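Local atomic coordinates of catalase (Exiguobacterium oxidotolerans, PDB entry 2J2M), a protein that breaks down hydrogen peroxide to water and oxygen as a haem-containing catalase that assembles from four copies of the chain. Residues V133-D138 and N175-I180; D161-F166 and V444-Q449; L169-T174 and T418-Q423; D276-T281 and P326-L331. All coordinates share one frame; numbering follows the deposited sequence.

Interaction 1: residues V133-D138 and N175-I180. With HEM (protoporphyrin IX containing Fe), chain E.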
# COMPACT_ATOMS: atom_id res chain seq x y z
N VAL A 133 -18.08 -30.66 -5.16
CA VAL A 133 -19.10 -29.64 -5.44
C VAL A 133 -18.90 -28.39 -4.58
O VAL A 133 -17.99 -28.39 -3.73
CB VAL A 133 -20.54 -30.21 -5.30
CG1 VAL A 133 -20.73 -31.41 -6.22
CG2 VAL A 133 -20.81 -30.62 -3.86
N PHE A 134 -19.71 -27.35 -4.84
CA PHE A 134 -19.71 -26.13 -4.03
C PHE A 134 -21.08 -25.76 -3.46
O PHE A 134 -22.12 -26.31 -3.89
CB PHE A 134 -19.09 -24.95 -4.79
CG PHE A 134 -18.31 -24.02 -3.91
CD1 PHE A 134 -18.72 -22.72 -3.72
CD2 PHE A 134 -17.17 -24.48 -3.23
CE1 PHE A 134 -17.99 -21.83 -2.89
CE2 PHE A 134 -16.44 -23.64 -2.38
CZ PHE A 134 -16.84 -22.28 -2.23
N PHE A 135 -21.09 -24.83 -2.49
CA PHE A 135 -22.33 -24.42 -1.82
C PHE A 135 -23.25 -23.61 -2.74
O PHE A 135 -24.46 -23.62 -2.56
CB PHE A 135 -22.07 -23.56 -0.57
CG PHE A 135 -21.12 -24.18 0.48
CD1 PHE A 135 -19.74 -24.02 0.37
CD2 PHE A 135 -21.62 -24.83 1.59
CE1 PHE A 135 -18.87 -24.53 1.32
CE2 PHE A 135 -20.77 -25.33 2.57
CZ PHE A 135 -19.38 -25.19 2.44
N ILE A 136 -22.66 -22.92 -3.72
CA ILE A 136 -23.33 -21.88 -4.51
C ILE A 136 -22.93 -22.01 -5.99
O ILE A 136 -21.97 -22.71 -6.32
CB ILE A 136 -23.02 -20.41 -3.98
CG1 ILE A 136 -21.51 -20.10 -3.97
CG2 ILE A 136 -23.58 -20.18 -2.59
CD1 ILE A 136 -21.21 -18.62 -3.86
N ARG A 137 -23.65 -21.37 -6.88
CA ARG A 137 -23.40 -21.55 -8.31
C ARG A 137 -23.15 -20.26 -9.10
O ARG A 137 -23.05 -20.30 -10.31
CB ARG A 137 -24.51 -22.38 -8.97
CG ARG A 137 -25.89 -21.68 -9.08
CD ARG A 137 -26.89 -22.63 -9.77
NE ARG A 137 -28.15 -22.56 -9.05
CZ ARG A 137 -28.78 -23.58 -8.47
NH1 ARG A 137 -28.35 -24.84 -8.59
NH2 ARG A 137 -29.90 -23.32 -7.82
N ASP A 138 -23.07 -19.12 -8.39
CA ASP A 138 -22.82 -17.82 -9.01
C ASP A 138 -21.92 -17.00 -8.06
O ASP A 138 -22.14 -16.98 -6.83
CB ASP A 138 -24.15 -17.09 -9.27
CG ASP A 138 -23.98 -15.87 -10.17
OD1 ASP A 138 -23.06 -15.03 -9.91
OD2 ASP A 138 -24.78 -15.74 -11.15
N ASN A 175 -26.53 -30.12 -1.55
CA ASN A 175 -25.51 -31.06 -2.01
C ASN A 175 -24.13 -30.94 -1.34
O ASN A 175 -23.56 -31.94 -0.94
CB ASN A 175 -25.37 -30.96 -3.54
CG ASN A 175 -24.85 -32.23 -4.17
OD1 ASN A 175 -24.90 -33.29 -3.56
ND2 ASN A 175 -24.37 -32.14 -5.40
N MET A 176 -23.60 -29.71 -1.24
CA MET A 176 -22.33 -29.46 -0.56
C MET A 176 -22.41 -29.81 0.94
O MET A 176 -21.52 -30.47 1.52
CB MET A 176 -21.93 -27.99 -0.75
CG MET A 176 -20.53 -27.59 -0.22
SD MET A 176 -19.19 -28.72 -0.68
CE MET A 176 -17.83 -27.55 -0.50
N LEU A 177 -23.52 -29.41 1.55
CA LEU A 177 -23.78 -29.78 2.93
C LEU A 177 -23.69 -31.30 3.10
O LEU A 177 -23.09 -31.74 4.07
CB LEU A 177 -25.12 -29.22 3.39
CG LEU A 177 -25.19 -27.86 4.13
CD1 LEU A 177 -23.99 -26.91 3.97
CD2 LEU A 177 -26.46 -27.13 3.77
N MET A 178 -24.23 -32.08 2.16
CA MET A 178 -24.13 -33.55 2.20
C MET A 178 -22.70 -34.06 2.26
O MET A 178 -22.45 -35.07 2.91
CB MET A 178 -24.81 -34.21 1.00
CG MET A 178 -26.31 -34.11 0.97
SD MET A 178 -27.18 -35.10 2.22
CE MET A 178 -28.84 -34.73 1.62
N HIS A 179 -21.77 -33.37 1.60
CA HIS A 179 -20.35 -33.77 1.56
C HIS A 179 -19.54 -33.32 2.78
O HIS A 179 -18.74 -34.06 3.35
CB HIS A 179 -19.68 -33.20 0.31
CG HIS A 179 -20.21 -33.77 -0.97
ND1 HIS A 179 -21.37 -33.31 -1.57
CD2 HIS A 179 -19.75 -34.77 -1.77
CE1 HIS A 179 -21.59 -33.98 -2.68
NE2 HIS A 179 -20.61 -34.86 -2.84
N ILE A 180 -19.77 -32.07 3.17
CA ILE A 180 -18.95 -31.37 4.13
C ILE A 180 -19.21 -31.90 5.55
O ILE A 180 -18.31 -31.89 6.41
CB ILE A 180 -19.21 -29.81 3.97
CG1 ILE A 180 -17.89 -29.03 3.85
CG2 ILE A 180 -20.16 -29.24 5.01
CD1 ILE A 180 -17.36 -28.46 5.12
CHA HEM E . -8.63 -18.78 -2.48
CHB HEM E . -10.83 -22.89 -3.95
CHC HEM E . -14.74 -20.31 -5.08
CHD HEM E . -12.35 -16.20 -4.28
C1A HEM E . -8.85 -20.12 -2.82
C2A HEM E . -7.91 -21.23 -2.72
C3A HEM E . -8.52 -22.36 -3.13
C4A HEM E . -9.87 -22.01 -3.49
CMA HEM E . -7.94 -23.79 -3.22
CAA HEM E . -6.45 -21.08 -2.21
CBA HEM E . -5.43 -20.83 -3.33
CGA HEM E . -4.07 -20.78 -2.67
O1A HEM E . -3.44 -19.69 -2.64
O2A HEM E . -3.63 -21.84 -2.15
C1B HEM E . -12.06 -22.55 -4.45
C2B HEM E . -12.97 -23.42 -5.18
C3B HEM E . -14.04 -22.69 -5.48
C4B HEM E . -13.85 -21.35 -4.96
CMB HEM E . -12.72 -24.90 -5.59
CAB HEM E . -15.27 -23.12 -6.29
CBB HEM E . -15.84 -24.31 -6.12
C1C HEM E . -14.44 -18.97 -5.07
C2C HEM E . -15.26 -17.89 -5.57
C3C HEM E . -14.56 -16.75 -5.35
C4C HEM E . -13.31 -17.09 -4.69
CMC HEM E . -16.64 -18.01 -6.28
CAC HEM E . -14.98 -15.30 -5.68
CBC HEM E . -14.92 -14.81 -6.92
C1D HEM E . -11.14 -16.48 -3.69
C2D HEM E . -10.17 -15.48 -3.28
C3D HEM E . -9.00 -16.28 -2.72
C4D HEM E . -9.38 -17.69 -2.86
CMD HEM E . -10.30 -13.92 -3.42
CAD HEM E . -7.68 -15.74 -2.15
CBD HEM E . -6.60 -15.94 -3.22
CGD HEM E . -5.33 -15.17 -2.92
O1D HEM E . -5.29 -14.29 -1.99
O2D HEM E . -4.34 -15.43 -3.64
NA HEM E . -10.03 -20.65 -3.30
NB HEM E . -12.63 -21.30 -4.33
NC HEM E . -13.27 -18.45 -4.54
ND HEM E . -10.63 -17.74 -3.44
FE HEM E . -11.51 -19.50 -4.17
O HOH W 1 -24.26 -27.49 -3.12
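With M176 CG anti to the backbone N (chi1 -174°) and F135 CG anti to its carbonyl carbon (chi1 -54°), the two side chains meet so that the methionine's CG rests over the middle of the phenyl face, 3.4 Å from the F135 ring centroid, a CH-pi contact. A bend at chi2 (47°) keeps M176 SD close to the line of the ring normal but farther out, 4.7 Å from the same centroid in a Met-aromatic contact, and 3.3 Å from V133 O. An unbranched, polarisable methionine suits this place because it can bend above the flat ring and still follow the backbone beside it. L177 CD1 touches the ring at its edge, 3.9 Å from F135 CE2. The segment 133-138 belongs to the loop that leaves strand 122-129 of the catalase beta-barrel, and it forms part of the haem pocket wall. The F134 ring is packed between two neighbours: one face takes the haem vinyl group, whose CBB is 3.2 Å from F134 CD2, and the other faces F135 CD1. One turn on from N175, H179 ND1 lies 3.6 Å from V133 CG2. That imidazole N-H is already committed to N175 O, which it meets from above the carbonyl plane. The N175 amide turns elsewhere, to T281 O. A water accepts from M176 N and donates to F134 O, 2.6 Å away.

Interaction 2: residues D161-F166 and V444-Q449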
# COMPACT_ATOMS: atom_id res chain seq x y z
N ASP A 161 -25.35 -20.57 13.73
CA ASP A 161 -26.61 -19.84 13.60
C ASP A 161 -26.55 -18.88 12.41
O ASP A 161 -27.57 -18.66 11.74
CB ASP A 161 -26.91 -19.07 14.89
CG ASP A 161 -28.26 -18.41 14.86
OD1 ASP A 161 -29.27 -19.11 15.11
OD2 ASP A 161 -28.32 -17.19 14.58
N ARG A 162 -25.36 -18.34 12.14
CA ARG A 162 -25.16 -17.40 11.05
C ARG A 162 -25.05 -18.07 9.66
O ARG A 162 -25.74 -17.68 8.71
CB ARG A 162 -23.94 -16.50 11.34
CG ARG A 162 -23.97 -15.79 12.71
CD ARG A 162 -22.75 -14.87 12.93
NE ARG A 162 -22.80 -13.70 12.04
CZ ARG A 162 -22.14 -13.60 10.89
NH1 ARG A 162 -21.35 -14.59 10.47
NH2 ARG A 162 -22.26 -12.50 10.16
N TYR A 163 -24.21 -19.10 9.54
CA TYR A 163 -24.05 -19.80 8.27
C TYR A 163 -25.20 -20.72 7.84
O TYR A 163 -25.52 -20.81 6.64
CB TYR A 163 -22.67 -20.47 8.13
CG TYR A 163 -22.27 -21.59 9.09
CD1 TYR A 163 -22.87 -22.85 9.01
CD2 TYR A 163 -21.21 -21.43 9.98
CE1 TYR A 163 -22.46 -23.91 9.83
CE2 TYR A 163 -20.79 -22.49 10.81
CZ TYR A 163 -21.42 -23.73 10.72
OH TYR A 163 -21.04 -24.78 11.53
N TRP A 164 -25.83 -21.39 8.79
CA TRP A 164 -27.06 -22.14 8.52
C TRP A 164 -28.21 -21.24 8.04
O TRP A 164 -29.03 -21.70 7.24
CB TRP A 164 -27.48 -22.98 9.71
CG TRP A 164 -26.75 -24.28 9.77
CD1 TRP A 164 -25.77 -24.64 10.66
CD2 TRP A 164 -26.92 -25.38 8.89
NE1 TRP A 164 -25.32 -25.90 10.37
CE2 TRP A 164 -26.01 -26.38 9.28
CE3 TRP A 164 -27.77 -25.63 7.80
CZ2 TRP A 164 -25.93 -27.61 8.63
CZ3 TRP A 164 -27.68 -26.85 7.15
CH2 TRP A 164 -26.77 -27.82 7.56
N ASP A 165 -28.24 -19.98 8.50
CA ASP A 165 -29.15 -18.95 7.99
C ASP A 165 -28.95 -18.77 6.48
O ASP A 165 -29.88 -19.01 5.69
CB ASP A 165 -28.95 -17.59 8.71
CG ASP A 165 -30.08 -16.56 8.42
OD1 ASP A 165 -31.20 -16.98 8.03
OD2 ASP A 165 -29.86 -15.34 8.61
N PHE A 166 -27.76 -18.32 6.08
CA PHE A 166 -27.42 -18.18 4.67
C PHE A 166 -27.71 -19.45 3.86
O PHE A 166 -28.36 -19.38 2.82
CB PHE A 166 -25.95 -17.77 4.46
CG PHE A 166 -25.57 -17.70 3.02
CD1 PHE A 166 -25.11 -18.83 2.36
CD2 PHE A 166 -25.78 -16.52 2.29
CE1 PHE A 166 -24.80 -18.79 0.98
CE2 PHE A 166 -25.46 -16.47 0.92
CZ PHE A 166 -24.98 -17.61 0.27
N VAL A 444 -26.51 -33.05 13.18
CA VAL A 444 -27.22 -32.86 14.42
C VAL A 444 -26.40 -31.97 15.36
O VAL A 444 -26.88 -30.91 15.78
CB VAL A 444 -27.69 -34.23 15.04
CG1 VAL A 444 -28.16 -34.05 16.46
CG2 VAL A 444 -28.81 -34.84 14.18
N ASN A 445 -25.16 -32.38 15.65
CA ASN A 445 -24.23 -31.55 16.44
C ASN A 445 -24.13 -30.10 16.00
O ASN A 445 -23.95 -29.21 16.84
CB ASN A 445 -22.82 -32.15 16.42
CG ASN A 445 -21.81 -31.26 17.15
OD1 ASN A 445 -20.97 -30.59 16.53
ND2 ASN A 445 -21.91 -31.24 18.49
N ASP A 446 -24.20 -29.86 14.69
CA ASP A 446 -24.14 -28.51 14.15
C ASP A 446 -25.47 -27.78 14.26
O ASP A 446 -25.52 -26.57 14.58
CB ASP A 446 -23.67 -28.55 12.70
CG ASP A 446 -22.63 -27.49 12.40
OD1 ASP A 446 -22.94 -26.50 11.72
OD2 ASP A 446 -21.50 -27.63 12.89
N LEU A 447 -26.57 -28.49 13.99
CA LEU A 447 -27.89 -27.85 14.05
C LEU A 447 -28.36 -27.59 15.48
O LEU A 447 -29.18 -26.70 15.70
CB LEU A 447 -28.93 -28.59 13.20
CG LEU A 447 -28.66 -28.50 11.69
CD1 LEU A 447 -29.25 -29.71 10.92
CD2 LEU A 447 -29.14 -27.17 11.11
N GLN A 448 -27.82 -28.34 16.44
CA GLN A 448 -28.09 -28.10 17.87
C GLN A 448 -27.58 -26.73 18.31
O GLN A 448 -28.02 -26.22 19.34
CB GLN A 448 -27.47 -29.19 18.75
CG GLN A 448 -28.41 -30.37 19.01
CD GLN A 448 -27.70 -31.62 19.52
OE1 GLN A 448 -26.47 -31.64 19.74
NE2 GLN A 448 -28.48 -32.69 19.71
N GLN A 449 -26.67 -26.15 17.52
CA GLN A 449 -26.07 -24.85 17.81
C GLN A 449 -26.78 -23.66 17.16
O GLN A 449 -26.44 -22.51 17.44
CB GLN A 449 -24.59 -24.84 17.40
CG GLN A 449 -23.69 -25.70 18.26
CD GLN A 449 -22.30 -25.85 17.64
OE1 GLN A 449 -21.44 -24.95 17.75
NE2 GLN A 449 -22.08 -26.99 16.99
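Y163 and W164, neighbours on helix 160-169, converge on one oxygen of D446, which lies on helix 433-447 of the C-terminal helical region found in catalases of this type. The tyrosine approaches with its ring nearly coplanar with the carboxylate, and its OH donates to the syn lone pair of D446 OD1 at 2.6 Å. The indole is turned more steeply, 59° from the carboxylate plane. Its NE1 donates to the anti lone pair of the same D446 OD1 at 2.8 Å. Held by two donors, the aspartate has its rotation fixed, and this setting would probably favour its ionised form. An acid suits the place because one oxygen can receive both aromatic donors. At the N-terminal end of 161-166, D161 OD1 accepts from R451 N, while its OD2 pairs with R387 of a third subunit. L447 crosses the indole at about a right angle, and its methyl CD2 sits over the six-membered ring of W164, 3.7 Å from the centroid.

Interaction 3: residues L169-T174 and T418-Q423; sequences LRPEST and TNNFGQ
P171 opens the contact with F421: its CB comes 3.7 Å from the phenyl CZ, meeting the ring obliquely. Proline suits the site as a compact apolar group whose restrained phi fits the short link between helices 160-169 and 174-180. E172 sets its CB 3.2 Å from N420 OD1, whose hydrogen bond comes from R137 NH2. With E172 CG in the crowded position between the backbone N and carbonyl carbon (chi1 70°), the bent chain carries OE1 to a salt bridge with R170 NH1 at 3.2 Å. Across the contact F421 holds the N-cap position of helix 422-430, the first helix of the C-terminal region, so this part of the catalase core packs against that helix's start. A water lies 2.8 Å from N420 O; its modelled distance to E172 O is too short to trust. T174 comes last: its backbone N and hydroxyl both donate to P171 O, the hydroxyl at a doubtfully short modelled distance, and OG1 lies 3.7 Å from F421 CE1.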
# COMPACT_ATOMS: atom_id res chain seq x y z
N LEU A 169 -31.40 -20.61 3.27
CA LEU A 169 -32.05 -19.65 2.37
C LEU A 169 -31.45 -19.66 0.98
O LEU A 169 -31.99 -19.03 0.06
CB LEU A 169 -31.99 -18.24 2.97
CG LEU A 169 -32.80 -17.94 4.24
CD1 LEU A 169 -32.43 -16.55 4.81
CD2 LEU A 169 -34.32 -18.06 3.96
N ARG A 170 -30.33 -20.35 0.82
CA ARG A 170 -29.71 -20.63 -0.49
C ARG A 170 -29.67 -22.13 -0.69
O ARG A 170 -28.60 -22.75 -0.58
CB ARG A 170 -28.32 -20.01 -0.56
CG ARG A 170 -28.36 -18.51 -0.93
CD ARG A 170 -28.46 -18.40 -2.46
NE ARG A 170 -29.54 -17.53 -2.86
CZ ARG A 170 -29.99 -17.38 -4.11
NH1 ARG A 170 -29.46 -18.04 -5.14
NH2 ARG A 170 -31.00 -16.56 -4.32
N PRO A 171 -30.85 -22.74 -0.95
CA PRO A 171 -31.01 -24.21 -0.87
C PRO A 171 -30.21 -25.01 -1.89
O PRO A 171 -30.08 -26.22 -1.71
CB PRO A 171 -32.52 -24.44 -1.04
CG PRO A 171 -33.07 -23.19 -1.64
CD PRO A 171 -32.11 -22.06 -1.32
N GLU A 172 -29.65 -24.38 -2.92
CA GLU A 172 -28.64 -25.06 -3.77
C GLU A 172 -27.42 -25.60 -2.99
O GLU A 172 -26.67 -26.45 -3.49
CB GLU A 172 -28.16 -24.18 -4.94
CG GLU A 172 -27.29 -22.95 -4.57
CD GLU A 172 -28.12 -21.70 -4.25
OE1 GLU A 172 -27.60 -20.57 -4.43
OE2 GLU A 172 -29.30 -21.84 -3.85
N SER A 173 -27.24 -25.10 -1.77
CA SER A 173 -26.14 -25.52 -0.90
C SER A 173 -26.31 -26.92 -0.31
O SER A 173 -25.37 -27.45 0.32
CB SER A 173 -26.03 -24.54 0.25
OG SER A 173 -27.15 -24.75 1.07
N THR A 174 -27.48 -27.52 -0.52
CA THR A 174 -27.81 -28.81 0.08
C THR A 174 -26.77 -29.89 -0.26
O THR A 174 -26.19 -30.49 0.62
CB THR A 174 -29.26 -29.23 -0.33
OG1 THR A 174 -30.15 -28.14 -0.07
CG2 THR A 174 -29.75 -30.42 0.44
N THR A 418 -32.34 -26.13 -11.83
CA THR A 418 -31.56 -25.94 -10.62
C THR A 418 -31.37 -27.24 -9.89
O THR A 418 -30.29 -27.50 -9.40
CB THR A 418 -32.23 -24.92 -9.71
OG1 THR A 418 -33.61 -25.29 -9.53
CG2 THR A 418 -32.12 -23.52 -10.36
N ASN A 419 -32.41 -28.05 -9.83
CA ASN A 419 -32.34 -29.36 -9.19
C ASN A 419 -31.52 -29.28 -7.88
O ASN A 419 -30.47 -29.93 -7.73
CB ASN A 419 -31.75 -30.38 -10.18
CG ASN A 419 -31.89 -31.80 -9.71
OD1 ASN A 419 -32.38 -32.08 -8.61
ND2 ASN A 419 -31.45 -32.72 -10.54
N ASN A 420 -32.03 -28.45 -6.96
CA ASN A 420 -31.36 -28.16 -5.69
C ASN A 420 -31.24 -29.34 -4.71
O ASN A 420 -30.35 -29.33 -3.83
CB ASN A 420 -32.08 -26.99 -4.97
CG ASN A 420 -31.81 -25.64 -5.62
OD1 ASN A 420 -30.80 -25.44 -6.30
ND2 ASN A 420 -32.71 -24.70 -5.40
N PHE A 421 -32.12 -30.33 -4.87
CA PHE A 421 -32.31 -31.40 -3.88
C PHE A 421 -32.12 -32.81 -4.45
O PHE A 421 -31.83 -33.76 -3.71
CB PHE A 421 -33.71 -31.29 -3.24
CG PHE A 421 -34.03 -29.91 -2.71
CD1 PHE A 421 -33.42 -29.43 -1.55
CD2 PHE A 421 -34.95 -29.10 -3.36
CE1 PHE A 421 -33.71 -28.17 -1.06
CE2 PHE A 421 -35.24 -27.82 -2.88
CZ PHE A 421 -34.63 -27.35 -1.73
N GLY A 422 -32.28 -32.93 -5.76
CA GLY A 422 -32.31 -34.23 -6.44
C GLY A 422 -30.95 -34.89 -6.38
O GLY A 422 -30.84 -36.05 -5.96
N GLN A 423 -29.91 -34.17 -6.80
CA GLN A 423 -28.58 -34.78 -6.80
C GLN A 423 -28.04 -34.99 -5.38
O GLN A 423 -27.39 -36.02 -5.09
CB GLN A 423 -27.59 -34.04 -7.69
CG GLN A 423 -26.31 -34.88 -7.80
CD GLN A 423 -25.28 -34.33 -8.73
OE1 GLN A 423 -24.34 -33.66 -8.29
NE2 GLN A 423 -25.41 -34.62 -10.02
O HOH W 2 -27.64 -28.61 -3.97

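Interaction 4: residues D276-T281 and P326-L331. With HEM (protoporphyrin IX containing Fe), chain E.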
# COMPACT_ATOMS: atom_id res chain seq x y z
N ASP A 276 -27.96 -29.25 -14.81
CA ASP A 276 -27.04 -28.50 -15.67
C ASP A 276 -25.56 -28.81 -15.34
O ASP A 276 -25.07 -28.48 -14.25
CB ASP A 276 -27.30 -26.99 -15.56
CG ASP A 276 -26.58 -26.16 -16.65
OD1 ASP A 276 -27.16 -25.18 -17.14
OD2 ASP A 276 -25.43 -26.48 -17.02
N PRO A 277 -24.85 -29.46 -16.28
CA PRO A 277 -23.44 -29.85 -16.03
C PRO A 277 -22.46 -28.69 -15.72
O PRO A 277 -21.38 -28.95 -15.22
CB PRO A 277 -23.04 -30.57 -17.32
CG PRO A 277 -24.04 -30.09 -18.36
CD PRO A 277 -25.31 -29.89 -17.61
N LEU A 278 -22.85 -27.45 -16.04
CA LEU A 278 -22.16 -26.19 -15.71
C LEU A 278 -22.52 -25.62 -14.32
O LEU A 278 -21.98 -24.57 -13.92
CB LEU A 278 -22.57 -25.12 -16.74
CG LEU A 278 -21.74 -24.45 -17.83
CD1 LEU A 278 -21.02 -25.42 -18.71
CD2 LEU A 278 -22.70 -23.58 -18.66
N ASP A 279 -23.45 -26.26 -13.63
CA ASP A 279 -23.81 -25.88 -12.25
C ASP A 279 -22.75 -26.43 -11.26
O ASP A 279 -22.60 -27.64 -11.12
CB ASP A 279 -25.25 -26.39 -11.95
CG ASP A 279 -25.72 -26.13 -10.51
OD1 ASP A 279 -24.98 -25.51 -9.72
OD2 ASP A 279 -26.85 -26.53 -10.17
N ALA A 280 -22.06 -25.55 -10.54
CA ALA A 280 -21.03 -25.95 -9.57
C ALA A 280 -21.52 -26.64 -8.27
O ALA A 280 -20.70 -27.14 -7.44
CB ALA A 280 -20.14 -24.77 -9.24
N THR A 281 -22.83 -26.66 -8.09
CA THR A 281 -23.45 -27.45 -7.01
C THR A 281 -23.65 -28.90 -7.44
O THR A 281 -24.19 -29.71 -6.66
CB THR A 281 -24.81 -26.88 -6.54
OG1 THR A 281 -25.68 -26.73 -7.66
CG2 THR A 281 -24.66 -25.51 -5.84
N PRO A 326 -11.91 -21.33 -19.96
CA PRO A 326 -12.90 -21.50 -18.90
C PRO A 326 -14.27 -21.90 -19.44
O PRO A 326 -14.61 -21.56 -20.58
CB PRO A 326 -12.96 -20.13 -18.25
CG PRO A 326 -12.57 -19.17 -19.35
CD PRO A 326 -11.57 -19.91 -20.18
N SER A 327 -15.05 -22.62 -18.63
CA SER A 327 -16.44 -22.82 -18.96
C SER A 327 -17.30 -21.62 -18.54
O SER A 327 -16.87 -20.78 -17.73
CB SER A 327 -16.97 -24.09 -18.33
OG SER A 327 -17.10 -23.93 -16.93
N GLU A 328 -18.51 -21.57 -19.10
CA GLU A 328 -19.54 -20.59 -18.77
C GLU A 328 -20.04 -20.69 -17.30
O GLU A 328 -20.72 -19.78 -16.80
CB GLU A 328 -20.70 -20.71 -19.76
CG GLU A 328 -20.34 -20.54 -21.26
CD GLU A 328 -20.04 -21.86 -22.01
OE1 GLU A 328 -19.76 -22.91 -21.39
OE2 GLU A 328 -20.10 -21.84 -23.26
N ASP A 329 -19.69 -21.77 -16.61
CA ASP A 329 -19.98 -21.92 -15.15
C ASP A 329 -19.95 -20.56 -14.42
O ASP A 329 -18.91 -19.89 -14.38
CB ASP A 329 -18.98 -22.91 -14.52
CG ASP A 329 -19.28 -23.21 -13.03
OD1 ASP A 329 -19.57 -22.26 -12.28
OD2 ASP A 329 -19.17 -24.40 -12.61
N LYS A 330 -21.09 -20.14 -13.87
CA LYS A 330 -21.20 -18.77 -13.30
C LYS A 330 -20.45 -18.55 -11.99
O LYS A 330 -20.15 -17.41 -11.62
CB LYS A 330 -22.66 -18.31 -13.21
CG LYS A 330 -23.24 -17.93 -14.56
CD LYS A 330 -24.60 -17.30 -14.46
CE LYS A 330 -25.66 -18.22 -15.09
NZ LYS A 330 -26.93 -17.50 -15.38
N LEU A 331 -20.15 -19.61 -11.26
CA LEU A 331 -19.29 -19.46 -10.11
C LEU A 331 -17.82 -19.28 -10.60
O LEU A 331 -17.13 -18.36 -10.18
CB LEU A 331 -19.47 -20.65 -9.17
CG LEU A 331 -18.81 -20.55 -7.79
CD1 LEU A 331 -19.58 -19.61 -6.86
CD2 LEU A 331 -18.66 -21.97 -7.19
CHA HEM E . -8.63 -18.78 -2.48
CHB HEM E . -10.83 -22.89 -3.95
CHC HEM E . -14.74 -20.31 -5.08
CHD HEM E . -12.35 -16.20 -4.28
C1A HEM E . -8.85 -20.12 -2.82
C2A HEM E . -7.91 -21.23 -2.72
C3A HEM E . -8.52 -22.36 -3.13
C4A HEM E . -9.87 -22.01 -3.49
CMA HEM E . -7.94 -23.79 -3.22
CAA HEM E . -6.45 -21.08 -2.21
CBA HEM E . -5.43 -20.83 -3.33
CGA HEM E . -4.07 -20.78 -2.67
O1A HEM E . -3.44 -19.69 -2.64
O2A HEM E . -3.63 -21.84 -2.15
C1B HEM E . -12.06 -22.55 -4.45
C2B HEM E . -12.97 -23.42 -5.18
C3B HEM E . -14.04 -22.69 -5.48
C4B HEM E . -13.85 -21.35 -4.96
CMB HEM E . -12.72 -24.90 -5.59
CAB HEM E . -15.27 -23.12 -6.29
CBB HEM E . -15.84 -24.31 -6.12
C1C HEM E . -14.44 -18.97 -5.07
C2C HEM E . -15.26 -17.89 -5.57
C3C HEM E . -14.56 -16.75 -5.35
C4C HEM E . -13.31 -17.09 -4.69
CMC HEM E . -16.64 -18.01 -6.28
CAC HEM E . -14.98 -15.30 -5.68
CBC HEM E . -14.92 -14.81 -6.92
C1D HEM E . -11.14 -16.48 -3.69
C2D HEM E . -10.17 -15.48 -3.28
C3D HEM E . -9.00 -16.28 -2.72
C4D HEM E . -9.38 -17.69 -2.86
CMD HEM E . -10.30 -13.92 -3.42
CAD HEM E . -7.68 -15.74 -2.15
CBD HEM E . -6.60 -15.94 -3.22
CGD HEM E . -5.33 -15.17 -2.92
O1D HEM E . -5.29 -14.29 -1.99
O2D HEM E . -4.34 -15.43 -3.64
NA HEM E . -10.03 -20.65 -3.30
NB HEM E . -12.63 -21.30 -4.33
NC HEM E . -13.27 -18.45 -4.54
ND HEM E . -10.63 -17.74 -3.44
FE HEM E . -11.51 -19.50 -4.17
O HOH W 3 -23.43 -22.17 -13.91
O HOH W 4 -21.93 -22.85 -11.07
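D329 lies against L278 and A280, its side chain running along the turn made by residues 276-281. Its CB is 3.5 Å from L278 O. CG stands anti to the backbone N (chi1 -175°), which carries the carboxylate over toward that same carbonyl. At the tip the two oxygens do different work. OD1 accepts from L331 N at 2.9 Å, nearly along its own C-O axis, and also from L332 N, so aspartate is apt as the N-cap of the helix that begins here. A water within reach of OD1 accepts from A280 N, 2.8 Å away. OD2 is 3.5 Å from A280 CB and accepts a hydrogen bond from H199 ND1; its approach to L278 O brings two acceptors together and is not a bond. L278 O is instead served by a second water, 2.8 Å off, which also accepts from K330 N. The first segment is shaped by a type I turn from D276 to D279, with Asx turns at both aspartates. L278 spreads its branched tip on E328, CD2 lying 3.7 Å from E328 CB. The small methyl of A280 allows L331 to close in, A280 CB to L331 CD2 being 3.8 Å. L331's other methyl, CD1, reaches the haem methyl CMC at 3.4 Å. The arrangement is an N-capped start to helix 330-346, which lines the haem pocket and farther along supplies Q343 and R346, both hydrogen-bonded to the haem.

Interactions 1 and 4 both reach the haem, 1 through F134 and 4 through L331, and their centres are 13 Å apart. They are tied by polar bonds: R137 NH1 pairs with D279 OD2 at 2.8 Å, and N175 ND2 donates to T281 O at 2.7 Å. R137 also joins interaction 3, its NH2 lying 2.8 Å from N420 OD1, so one arginine links three of the contacts. Interaction 3 is centred about 8 Å from interaction 1. Interaction 2 does not reach the haem; it adjoins interaction 1 by packing, L177 CD2 lying 3.6 Å from W164 CZ3. Interactions 2 and 3 together fasten the C-terminal helices to the catalase core.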